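Local coordinates for beta-galactosidase (PDB 4MAD), which probably hydrolyses terminal non-reducing beta-D-galactose residues in beta-D-galactosides, as a member of glycoside hydrolase family 35, at residues F361-L367 against P513-G518; A526-I530 against F587-P591; I31-S35 against L276-S281; G554-T558 against P591-A595; S380-L384 against L485-T489. All coordinates share one frame; numbering follows the deposited sequence.

Contact 1 (F361-L367 against P513-G518); sequences FTEHAGL and PYFHKG
ND1 of H364 meets ND1 of H516 at 2.8 Å, a hydrogen bond in which either nitrogen could be the donor. It joins a non-hydrogen-bonded pair of an antiparallel sheet, where strand 357-366 runs beside strand 514-522 of the galactose-binding-type domain. The two imidazoles come together rim to rim, their planes 86° apart. NE2 of H516 is bonded to ND1 of H581, so both ring nitrogens have partners and the ring is held against turning. CB of the same histidine stands over one face of F361, 3.9 Å from the F361 ring centroid, a CH-pi contact; the F361 rim is turned to the K517-G518 peptide. Between the backbones, K517 N reaches E363 O at 2.8 Å, A365 and F515 bond reciprocally, and L367 N closes on P513 O at 3.0 Å. On the face carrying A365 and F515, K517, its CG anti to the backbone N (chi1 -175°), runs beside E363: E363 OE2 is 3.3 Å from K517 CD yet 4.5 Å from K517 NZ, too far for a salt bridge. That NZ makes a long, weak ion pair with E572. Beyond H364, CA of G366 sits over the Y514 ring, 3.6 Å from the Y514 centroid.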
# COMPACT_ATOMS: atom_id res chain seq x y z
N PHE A 361 -12.18 12.27 24.42
CA PHE A 361 -12.77 10.98 24.31
C PHE A 361 -13.55 10.74 25.59
O PHE A 361 -12.98 10.54 26.59
CB PHE A 361 -11.73 9.90 24.08
CG PHE A 361 -11.05 9.98 22.74
CD1 PHE A 361 -11.76 10.03 21.59
CD2 PHE A 361 -9.72 10.00 22.65
CE1 PHE A 361 -11.13 10.12 20.41
CE2 PHE A 361 -9.11 10.08 21.47
CZ PHE A 361 -9.81 10.14 20.37
N THR A 362 -14.87 10.76 25.50
CA THR A 362 -15.72 10.57 26.68
C THR A 362 -16.18 9.12 26.82
O THR A 362 -16.59 8.70 27.90
CB THR A 362 -16.96 11.49 26.63
OG1 THR A 362 -17.81 11.09 25.54
CG2 THR A 362 -16.55 12.94 26.43
N GLU A 363 -16.10 8.37 25.73
CA GLU A 363 -16.52 6.97 25.73
C GLU A 363 -15.36 6.04 25.41
O GLU A 363 -14.46 6.39 24.65
CB GLU A 363 -17.66 6.75 24.74
CG GLU A 363 -18.71 7.85 24.74
CD GLU A 363 -20.00 7.42 24.08
OE1 GLU A 363 -20.84 6.79 24.77
OE2 GLU A 363 -20.19 7.70 22.88
N HIS A 364 -15.38 4.85 26.01
CA HIS A 364 -14.35 3.88 25.78
C HIS A 364 -14.87 2.41 25.79
O HIS A 364 -15.82 2.07 26.43
CB HIS A 364 -13.29 4.00 26.85
CG HIS A 364 -13.01 5.38 27.31
ND1 HIS A 364 -12.06 6.17 26.73
CD2 HIS A 364 -13.48 6.08 28.37
CE1 HIS A 364 -11.99 7.32 27.37
NE2 HIS A 364 -12.85 7.29 28.36
N ALA A 365 -14.21 1.55 25.05
CA ALA A 365 -14.52 0.15 25.09
C ALA A 365 -13.29 -0.70 24.91
O ALA A 365 -12.57 -0.52 23.99
CB ALA A 365 -15.52 -0.18 24.09
N GLY A 366 -13.10 -1.64 25.82
CA GLY A 366 -12.04 -2.62 25.72
C GLY A 366 -12.25 -3.61 24.62
O GLY A 366 -13.27 -4.20 24.51
N LEU A 367 -11.22 -3.82 23.83
CA LEU A 367 -11.30 -4.69 22.70
C LEU A 367 -11.65 -6.13 23.13
O LEU A 367 -12.51 -6.72 22.61
CB LEU A 367 -9.97 -4.69 21.98
CG LEU A 367 -9.86 -5.50 20.72
CD1 LEU A 367 -8.73 -5.06 19.86
CD2 LEU A 367 -9.68 -6.86 21.01
N PRO A 513 -5.87 -3.07 24.54
CA PRO A 513 -6.40 -2.21 23.50
C PRO A 513 -7.79 -1.73 23.86
O PRO A 513 -8.59 -2.51 24.25
CB PRO A 513 -6.41 -3.12 22.26
CG PRO A 513 -5.48 -4.12 22.55
CD PRO A 513 -5.61 -4.39 23.98
N TYR A 514 -8.03 -0.45 23.66
CA TYR A 514 -9.33 0.12 23.83
C TYR A 514 -9.72 0.99 22.66
O TYR A 514 -8.90 1.66 22.14
CB TYR A 514 -9.39 0.96 25.08
CG TYR A 514 -9.65 0.23 26.33
CD1 TYR A 514 -10.89 0.25 26.93
CD2 TYR A 514 -8.65 -0.47 26.95
CE1 TYR A 514 -11.10 -0.41 28.10
CE2 TYR A 514 -8.86 -1.12 28.09
CZ TYR A 514 -10.07 -1.09 28.67
OH TYR A 514 -10.26 -1.78 29.82
N PHE A 515 -10.98 0.96 22.30
CA PHE A 515 -11.58 1.91 21.43
C PHE A 515 -11.97 3.18 22.22
O PHE A 515 -12.53 3.09 23.27
CB PHE A 515 -12.81 1.34 20.77
CG PHE A 515 -12.52 0.17 19.87
CD1 PHE A 515 -12.19 0.34 18.57
CD2 PHE A 515 -12.61 -1.12 20.34
CE1 PHE A 515 -11.95 -0.69 17.77
CE2 PHE A 515 -12.38 -2.14 19.53
CZ PHE A 515 -12.04 -1.93 18.25
N HIS A 516 -11.67 4.33 21.71
CA HIS A 516 -11.98 5.53 22.39
C HIS A 516 -12.87 6.31 21.45
O HIS A 516 -12.54 6.44 20.33
CB HIS A 516 -10.72 6.29 22.59
CG HIS A 516 -9.78 5.64 23.53
ND1 HIS A 516 -9.99 5.60 24.87
CD2 HIS A 516 -8.61 5.02 23.32
CE1 HIS A 516 -8.98 4.99 25.46
NE2 HIS A 516 -8.14 4.61 24.53
N LYS A 517 -13.98 6.84 21.92
CA LYS A 517 -14.92 7.51 21.03
C LYS A 517 -15.18 8.95 21.39
O LYS A 517 -15.39 9.25 22.49
CB LYS A 517 -16.23 6.80 20.97
CG LYS A 517 -17.15 7.39 19.98
CD LYS A 517 -18.49 6.86 20.13
CE LYS A 517 -19.02 6.49 18.84
NZ LYS A 517 -20.00 7.47 18.44
N GLY A 518 -15.13 9.79 20.37
CA GLY A 518 -15.28 11.21 20.52
C GLY A 518 -16.06 11.84 19.37
O GLY A 518 -16.22 11.25 18.37

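Contact 2 (A526-I530 against F587-P591); sequences ADTFI and FVDTP
F529 and V588 form an antiparallel hydrogen-bonded pair, with F529 N to V588 O at 3.0 Å and V588 N to F529 O at 2.7 Å. This is the meeting of strands 528-531 and 584-588 in the antiparallel sheet of the galactose-binding-type domain; past V588 the second chain leaves the sheet and turns round the F529 side chain. With CG anti to the carbonyl carbon (chi1 -49°), the F529 ring is set against the backbone from T590 to P591, which covers one of its faces, with P591 N over its centre. P591 CD adds a CH-pi contact 4.3 Å from the F529 ring centroid, and the proline ring lies side by side with the phenylalanine, pointing the same way. The rim of F529 carries V588 O near its plane, 3.5 Å from F529 CD2. On the other side of the sheet, I530 and F587 run alongside each other, and the contact is tight: I530 CG1 comes within 3.3 Å of F587 CE1. T528 brings its methyl CG2 to the edge of the F587 ring. Its hydroxyl, anti to the backbone N, is hydrogen-bonded to O of R354 and also stands close to V588 O. Both segments are further tied to residues 353-357, D527 by a salt bridge to K353 and F587 through its backbone to G357. On V588, CG2 occupies the position between backbone N and carbonyl carbon, 4.1 Å from CB of F529.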
# COMPACT_ATOMS: atom_id res chain seq x y z
N ALA A 526 -13.14 20.49 5.84
CA ALA A 526 -11.94 20.92 5.18
C ALA A 526 -10.86 19.87 5.47
O ALA A 526 -11.01 19.14 6.38
CB ALA A 526 -11.51 22.19 5.69
N ASP A 527 -9.79 19.82 4.70
CA ASP A 527 -8.75 18.85 4.96
C ASP A 527 -8.13 19.16 6.29
O ASP A 527 -8.09 20.24 6.69
CB ASP A 527 -7.65 18.88 3.91
CG ASP A 527 -8.04 18.29 2.59
OD1 ASP A 527 -9.09 17.70 2.46
OD2 ASP A 527 -7.26 18.46 1.69
N THR A 528 -7.70 18.13 6.98
CA THR A 528 -7.14 18.29 8.29
C THR A 528 -6.26 17.11 8.67
O THR A 528 -6.21 16.17 7.96
CB THR A 528 -8.22 18.53 9.38
OG1 THR A 528 -7.62 18.90 10.60
CG2 THR A 528 -9.02 17.31 9.59
N PHE A 529 -5.57 17.23 9.79
CA PHE A 529 -4.66 16.21 10.24
C PHE A 529 -4.82 15.94 11.72
O PHE A 529 -4.92 16.84 12.47
CB PHE A 529 -3.24 16.59 9.93
CG PHE A 529 -3.02 17.04 8.51
CD1 PHE A 529 -2.51 16.19 7.55
CD2 PHE A 529 -3.29 18.33 8.11
CE1 PHE A 529 -2.32 16.58 6.30
CE2 PHE A 529 -3.07 18.71 6.83
CZ PHE A 529 -2.60 17.82 5.94
N ILE A 530 -4.82 14.68 12.09
CA ILE A 530 -4.90 14.30 13.47
C ILE A 530 -3.51 14.06 14.09
O ILE A 530 -2.81 13.24 13.65
CB ILE A 530 -5.73 13.00 13.66
CG1 ILE A 530 -7.10 13.14 13.06
CG2 ILE A 530 -5.87 12.71 15.09
CD1 ILE A 530 -7.98 11.93 13.25
N PHE A 587 -6.81 18.16 16.24
CA PHE A 587 -6.79 18.19 14.82
C PHE A 587 -5.99 19.46 14.44
O PHE A 587 -6.26 20.49 14.93
CB PHE A 587 -8.19 18.23 14.25
CG PHE A 587 -8.92 16.93 14.34
CD1 PHE A 587 -9.19 16.19 13.25
CD2 PHE A 587 -9.30 16.47 15.54
CE1 PHE A 587 -9.81 15.00 13.36
CE2 PHE A 587 -9.93 15.28 15.66
CZ PHE A 587 -10.19 14.56 14.56
N VAL A 588 -5.02 19.33 13.57
CA VAL A 588 -4.14 20.42 13.19
C VAL A 588 -4.15 20.65 11.66
O VAL A 588 -4.69 19.86 10.95
CB VAL A 588 -2.73 20.17 13.69
CG1 VAL A 588 -2.75 19.99 15.12
CG2 VAL A 588 -2.17 18.96 13.07
N ASP A 589 -3.56 21.75 11.20
CA ASP A 589 -3.62 22.13 9.81
C ASP A 589 -2.38 21.86 8.98
O ASP A 589 -2.32 22.17 7.85
CB ASP A 589 -4.10 23.56 9.65
CG ASP A 589 -3.05 24.55 9.87
OD1 ASP A 589 -2.03 24.24 10.43
OD2 ASP A 589 -3.24 25.68 9.48
N THR A 590 -1.42 21.23 9.60
CA THR A 590 -0.26 20.79 8.87
C THR A 590 0.26 19.50 9.41
O THR A 590 0.18 19.30 10.56
CB THR A 590 0.80 21.84 8.93
OG1 THR A 590 1.78 21.56 7.92
CG2 THR A 590 1.43 21.81 10.21
N PRO A 591 0.82 18.68 8.56
CA PRO A 591 1.26 17.38 9.00
C PRO A 591 2.62 17.37 9.67
O PRO A 591 3.39 18.25 9.50
CB PRO A 591 1.35 16.60 7.72
CG PRO A 591 1.74 17.59 6.73
CD PRO A 591 1.21 18.91 7.18

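Contact 3 (I31-S35 against L276-S281); sequences IRLLS and LKQNGS
R32 reaches across to the end of helix 265-276 and points one edge of its guanidinium at two carbonyls. NH1 donates to G280 O at 2.8 Å and to L276 O at 3.0 Å, both oxygens lying close to the guanidinium plane. The bond to L276 O is the straighter, 164° at the hydrogen, and falls on a lone pair in the carbonyl plane; the donor to G280 O is tilted from the plane of the G280 carbonyl. CG stands anti to the backbone N (chi1 -172°), and a bend at chi3 turns the group toward these acceptors. Over one guanidinium face lies N279 OD1, 4.0 Å from R32 NH2, the amide plane 80° from that of the guanidinium. L276 crosses the arginine at about a right angle, its CD2 3.5 Å from R32 NH1, and meets L34 in the same crosswise manner, CD2 of L276 to CD2 of L34 at 4.2 Å. Y339 touches both R32 and L276. A leucine in place of R32 would probably leave G280 O without this donor and L276 O with N279 N as its remaining donor of the two. S281 carries the remaining bond: its OG accepts from L33 N at 3.0 Å. The positive charge beside carbonyls at a helix C-terminus is likely to be favourable there. N279, with positive phi, is the C-prime residue of a Schellman motif, and the turn links helix 265-276 to strand 281-284, which lies beside strand 34-38 and closes the (beta/alpha)8 barrel.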
# COMPACT_ATOMS: atom_id res chain seq x y z
N ILE A 31 7.25 11.69 -30.04
CA ILE A 31 6.82 12.12 -28.74
C ILE A 31 7.87 11.72 -27.70
O ILE A 31 8.49 10.71 -27.80
CB ILE A 31 5.51 11.48 -28.35
CG1 ILE A 31 5.00 12.04 -27.04
CG2 ILE A 31 5.64 10.02 -28.28
CD1 ILE A 31 3.59 12.00 -26.89
N ARG A 32 8.03 12.53 -26.69
CA ARG A 32 8.79 12.11 -25.54
C ARG A 32 7.76 11.90 -24.44
O ARG A 32 7.03 12.77 -24.18
CB ARG A 32 9.79 13.17 -25.12
CG ARG A 32 10.72 12.72 -24.09
CD ARG A 32 11.22 13.84 -23.30
NE ARG A 32 12.09 14.72 -24.04
CZ ARG A 32 13.41 14.68 -24.03
NH1 ARG A 32 14.09 13.79 -23.32
NH2 ARG A 32 14.07 15.58 -24.72
N LEU A 33 7.71 10.74 -23.82
CA LEU A 33 6.76 10.54 -22.75
C LEU A 33 7.31 11.13 -21.48
O LEU A 33 8.38 10.78 -21.02
CB LEU A 33 6.41 9.06 -22.56
CG LEU A 33 5.86 8.45 -23.83
CD1 LEU A 33 5.86 7.01 -23.81
CD2 LEU A 33 4.50 8.93 -24.11
N LEU A 34 6.54 12.05 -20.95
CA LEU A 34 6.82 12.61 -19.69
C LEU A 34 5.64 12.20 -18.84
O LEU A 34 4.63 12.83 -18.96
CB LEU A 34 6.87 14.12 -19.78
CG LEU A 34 8.05 14.69 -20.56
CD1 LEU A 34 7.98 16.15 -20.60
CD2 LEU A 34 9.31 14.28 -19.94
N SER A 35 5.83 11.23 -17.97
CA SER A 35 4.77 10.62 -17.21
C SER A 35 4.95 10.77 -15.72
O SER A 35 6.03 10.81 -15.21
CB SER A 35 4.62 9.14 -17.61
OG SER A 35 3.77 8.41 -16.80
N LEU A 276 16.98 13.39 -19.66
CA LEU A 276 16.40 14.09 -20.79
C LEU A 276 17.41 14.34 -21.93
O LEU A 276 17.06 14.30 -23.07
CB LEU A 276 15.70 15.36 -20.31
CG LEU A 276 14.57 15.21 -19.30
CD1 LEU A 276 14.05 16.54 -18.87
CD2 LEU A 276 13.49 14.44 -19.95
N LYS A 277 18.63 14.62 -21.55
CA LYS A 277 19.72 14.95 -22.48
C LYS A 277 20.04 13.75 -23.35
O LYS A 277 20.58 13.88 -24.37
CB LYS A 277 20.95 15.45 -21.74
CG LYS A 277 20.84 16.86 -21.17
CD LYS A 277 22.20 17.54 -21.13
CE LYS A 277 22.20 18.92 -20.52
NZ LYS A 277 21.80 18.86 -19.12
N GLN A 278 19.69 12.57 -22.89
CA GLN A 278 19.92 11.32 -23.61
C GLN A 278 18.71 10.97 -24.46
O GLN A 278 18.61 9.91 -24.95
CB GLN A 278 20.25 10.15 -22.70
CG GLN A 278 21.54 10.23 -22.06
CD GLN A 278 21.77 9.09 -21.10
OE1 GLN A 278 21.45 9.22 -19.96
NE2 GLN A 278 22.25 8.01 -21.57
N ASN A 279 17.82 11.92 -24.59
CA ASN A 279 16.58 11.73 -25.28
C ASN A 279 15.74 10.67 -24.58
O ASN A 279 15.03 9.93 -25.19
CB ASN A 279 16.79 11.34 -26.72
CG ASN A 279 15.63 11.70 -27.57
OD1 ASN A 279 14.82 12.45 -27.17
ND2 ASN A 279 15.55 11.16 -28.75
N GLY A 280 15.89 10.61 -23.27
CA GLY A 280 15.07 9.76 -22.45
C GLY A 280 13.67 10.26 -22.15
O GLY A 280 13.46 11.43 -21.99
N SER A 281 12.75 9.30 -22.09
CA SER A 281 11.44 9.49 -21.53
C SER A 281 11.46 9.09 -20.08
O SER A 281 12.32 8.39 -19.65
CB SER A 281 10.39 8.70 -22.23
OG SER A 281 10.20 9.10 -23.53

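Contact 4 (G554-T558 against P591-A595); sequences GPQQT and PVLGA
T558 points its CB toward V592, 3.9 Å from the V592 backbone N, and its two branches part from there. OG1 takes the position between backbone N and carbonyl carbon (chi1 50°), which carries it to V592 N: that N-H donates to OG1 at 2.9 Å, with 164° at the hydrogen. The same oxygen touches the flank of P591, its CA 3.4 Å from T558 OG1. The methyl CG2 also turns to V592, 3.6 Å from V592 N and 4.2 Å from V592 CB, the two side chains crossing at about a right angle. Replacing T558 by a valine would probably leave V592 N without its acceptor and the start of the C-terminal tail less firmly placed. The hydroxyl begins a short run of bonds along two irregular segments, the approach to edge strand 558-561 of the galactose-binding-type domain and the last modelled residues of the chain, which lie antiparallel to each other. Next comes Q557 N to V592 O at 2.9 Å, almost straight at 177°, then A595 N to P555 O at 3.0 Å. P555, preceded by a cis peptide bond, sets its ring carbons near L593 O. Q557 CB and CG lie against V592 CG1, with CG also near A595 CB; the chain is bent at chi2, and its amide NE2 bonds to E552 O. Q556 faces the barrel domain: OE1 accepts from S312 N, and NE2 donates to T558 O at 2.8 Å, the oxygen close to the Q556 amide plane.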
# COMPACT_ATOMS: atom_id res chain seq x y z
N GLY A 554 7.44 7.01 14.95
CA GLY A 554 7.62 7.87 13.81
C GLY A 554 8.10 7.23 12.54
O GLY A 554 8.08 6.08 12.42
N PRO A 555 8.56 8.00 11.59
CA PRO A 555 8.63 9.45 11.62
C PRO A 555 7.32 10.20 11.48
O PRO A 555 7.30 11.36 11.75
CB PRO A 555 9.48 9.77 10.40
CG PRO A 555 9.30 8.66 9.50
CD PRO A 555 8.82 7.50 10.24
N GLN A 556 6.31 9.55 10.95
CA GLN A 556 5.00 10.14 10.82
C GLN A 556 4.33 10.25 12.19
O GLN A 556 4.31 9.32 12.90
CB GLN A 556 4.14 9.31 9.88
CG GLN A 556 2.67 9.67 9.85
CD GLN A 556 1.92 8.96 8.78
OE1 GLN A 556 2.39 8.01 8.26
NE2 GLN A 556 0.76 9.44 8.44
N GLN A 557 3.81 11.44 12.52
CA GLN A 557 3.07 11.61 13.75
C GLN A 557 1.65 12.14 13.59
O GLN A 557 1.02 12.38 14.54
CB GLN A 557 3.83 12.46 14.72
CG GLN A 557 5.19 11.99 14.93
CD GLN A 557 5.30 10.95 15.98
OE1 GLN A 557 4.39 10.68 16.65
NE2 GLN A 557 6.48 10.40 16.13
N THR A 558 1.19 12.33 12.37
CA THR A 558 -0.16 12.80 12.07
C THR A 558 -0.78 11.91 11.04
O THR A 558 -0.08 11.33 10.28
CB THR A 558 -0.20 14.19 11.49
OG1 THR A 558 0.71 14.29 10.41
CG2 THR A 558 0.13 15.21 12.50
N PRO A 591 0.82 18.68 8.56
CA PRO A 591 1.26 17.38 9.00
C PRO A 591 2.62 17.37 9.67
O PRO A 591 3.39 18.25 9.50
CB PRO A 591 1.35 16.60 7.72
CG PRO A 591 1.74 17.59 6.73
CD PRO A 591 1.21 18.91 7.18
N VAL A 592 2.88 16.28 10.38
CA VAL A 592 4.20 15.96 10.89
C VAL A 592 4.60 14.62 10.28
O VAL A 592 4.15 13.61 10.69
CB VAL A 592 4.24 15.87 12.37
CG1 VAL A 592 5.57 15.47 12.83
CG2 VAL A 592 3.90 17.19 12.95
N LEU A 593 5.44 14.67 9.28
CA LEU A 593 5.85 13.46 8.58
C LEU A 593 7.28 13.16 8.92
O LEU A 593 7.82 12.23 8.47
CB LEU A 593 5.73 13.65 7.10
CG LEU A 593 4.36 14.01 6.59
CD1 LEU A 593 4.34 14.16 5.13
CD2 LEU A 593 3.42 13.00 7.01
N GLY A 594 7.89 14.02 9.68
CA GLY A 594 9.31 13.97 9.83
C GLY A 594 9.89 14.17 11.19
O GLY A 594 10.89 14.77 11.38
N ALA A 595 9.24 13.65 12.17
CA ALA A 595 9.89 13.78 13.41
C ALA A 595 11.05 12.74 13.52
O ALA A 595 10.98 11.80 14.26
CB ALA A 595 8.93 13.67 14.48

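Contact 5 (S380-L384 against L485-T489); sequences SEAPL and LFDWT
P383 lies over one face of the W488 indole, its CG 4.1 Å from the centroid of the five-membered ring, a CH-pi contact offset toward the rim. CD of the proline is nearer the pyrrole nitrogen, 3.5 Å from W488 NE1. The indole is kept in this orientation by its own N-H: NE1 donates to L485 O at 2.9 Å, the oxygen in the ring plane while the donor stands above the carbonyl plane. CG anti to the carbonyl carbon (chi1 -66°) sends the ring from its strand under the proline. Another edge of the indole, at CD1, is turned to E381 O, and the F486 ring also presents its edge to that oxygen, with F486 CD1 3.5 Å from E381 O. The hydrogen bond to E381 O comes from D487 N at 2.7 Å. Behind these groups, S380 and W488 form an antiparallel hydrogen-bonded pair, the end of strand 378-380 against strand 488-493 at the edge of the first all-beta domain's sheet; W488 N reaches S380 O at 2.9 Å. The loop into P383 is braced by S380 OG, which donates to A382 O at 2.9 Å and is also hydrogen-bonded to Y389 OH. Y389 OH bonds to L384 N as well, tying the two ends of the segment. Y398 of strand 395-403 touches both P383 and W488. D487, with positive phi, leads the chain from F486 into the strand, and D487 O is bonded to T400 OG1.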
# COMPACT_ATOMS: atom_id res chain seq x y z
N SER A 380 -10.53 -24.04 15.90
CA SER A 380 -9.65 -24.96 15.25
C SER A 380 -8.77 -25.66 16.25
O SER A 380 -8.54 -25.15 17.28
CB SER A 380 -8.81 -24.20 14.22
OG SER A 380 -8.02 -23.23 14.83
N GLU A 381 -8.31 -26.83 15.90
CA GLU A 381 -7.49 -27.62 16.78
C GLU A 381 -6.15 -26.98 17.04
O GLU A 381 -5.70 -26.94 18.13
CB GLU A 381 -7.38 -29.08 16.30
CG GLU A 381 -6.77 -29.23 14.95
CD GLU A 381 -7.78 -29.32 13.83
OE1 GLU A 381 -8.91 -28.92 14.01
OE2 GLU A 381 -7.41 -29.78 12.76
N ALA A 382 -5.57 -26.43 15.99
CA ALA A 382 -4.29 -25.75 16.02
C ALA A 382 -4.44 -24.31 15.56
O ALA A 382 -5.28 -24.02 14.79
CB ALA A 382 -3.36 -26.41 15.11
N PRO A 383 -3.62 -23.43 16.06
CA PRO A 383 -3.68 -22.06 15.59
C PRO A 383 -3.31 -21.99 14.13
O PRO A 383 -2.29 -22.51 13.76
CB PRO A 383 -2.62 -21.36 16.45
CG PRO A 383 -1.86 -22.35 17.06
CD PRO A 383 -2.42 -23.69 16.85
N LEU A 384 -4.15 -21.37 13.32
CA LEU A 384 -3.86 -21.19 11.91
C LEU A 384 -3.59 -19.70 11.60
O LEU A 384 -3.98 -18.88 12.32
CB LEU A 384 -5.03 -21.66 11.07
CG LEU A 384 -5.54 -23.08 11.29
CD1 LEU A 384 -6.77 -23.36 10.51
CD2 LEU A 384 -4.49 -24.05 10.99
N LEU A 485 0.17 -25.87 22.26
CA LEU A 485 -1.16 -25.76 22.80
C LEU A 485 -2.22 -25.98 21.72
O LEU A 485 -2.08 -25.49 20.68
CB LEU A 485 -1.35 -24.40 23.46
CG LEU A 485 -0.32 -24.03 24.54
CD1 LEU A 485 -0.59 -22.67 25.12
CD2 LEU A 485 -0.19 -25.05 25.60
N PHE A 486 -3.23 -26.75 22.04
CA PHE A 486 -4.27 -27.06 21.12
C PHE A 486 -5.69 -26.60 21.56
O PHE A 486 -5.88 -26.16 22.64
CB PHE A 486 -4.18 -28.54 20.75
CG PHE A 486 -2.88 -28.89 20.05
CD1 PHE A 486 -2.65 -28.49 18.77
CD2 PHE A 486 -1.90 -29.58 20.69
CE1 PHE A 486 -1.49 -28.80 18.13
CE2 PHE A 486 -0.77 -29.92 20.09
CZ PHE A 486 -0.51 -29.49 18.82
N ASP A 487 -6.66 -26.66 20.67
CA ASP A 487 -8.02 -26.28 20.99
C ASP A 487 -8.19 -24.78 21.11
O ASP A 487 -8.28 -24.27 22.18
CB ASP A 487 -8.55 -27.01 22.22
CG ASP A 487 -10.04 -26.94 22.33
OD1 ASP A 487 -10.65 -26.26 21.55
OD2 ASP A 487 -10.61 -27.59 23.20
N TRP A 488 -8.16 -24.11 19.97
CA TRP A 488 -8.35 -22.68 19.90
C TRP A 488 -9.67 -22.09 19.46
O TRP A 488 -10.35 -22.66 18.69
CB TRP A 488 -7.26 -22.30 18.90
CG TRP A 488 -5.91 -22.52 19.40
CD1 TRP A 488 -5.22 -23.65 19.32
CD2 TRP A 488 -5.10 -21.61 20.13
NE1 TRP A 488 -4.03 -23.53 19.91
CE2 TRP A 488 -3.92 -22.28 20.44
CE3 TRP A 488 -5.24 -20.28 20.52
CZ2 TRP A 488 -2.90 -21.68 21.12
CZ3 TRP A 488 -4.23 -19.70 21.19
CH2 TRP A 488 -3.08 -20.39 21.50
N THR A 489 -9.97 -20.91 19.99
CA THR A 489 -11.05 -20.07 19.58
C THR A 489 -10.39 -18.78 19.09
O THR A 489 -9.55 -18.29 19.74
CB THR A 489 -12.03 -19.74 20.72
OG1 THR A 489 -12.56 -20.94 21.30
CG2 THR A 489 -13.17 -18.94 20.17

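Contacts 1 and 2 belong to one antiparallel sheet, in which strands 357-366 and 584-588 are neighbours; contact 1 is mostly buried and mixes histidines with phenylalanine, while contact 2 is partly buried and chiefly apolar. Contact 4 shares P591 with contact 2 and carries the chain on to its end, replacing strand pairing by irregular backbone bonds and a threonine hydroxyl near the barrel domain. Contact 3 lies on the opposite side of the chain's centre from contacts 1 and 5, is buried, and works through an arginine at a helix end. Contact 5, nested inside the loop closed by contact 1, marks a sheet edge with several exposed residues and proline-tryptophan packing.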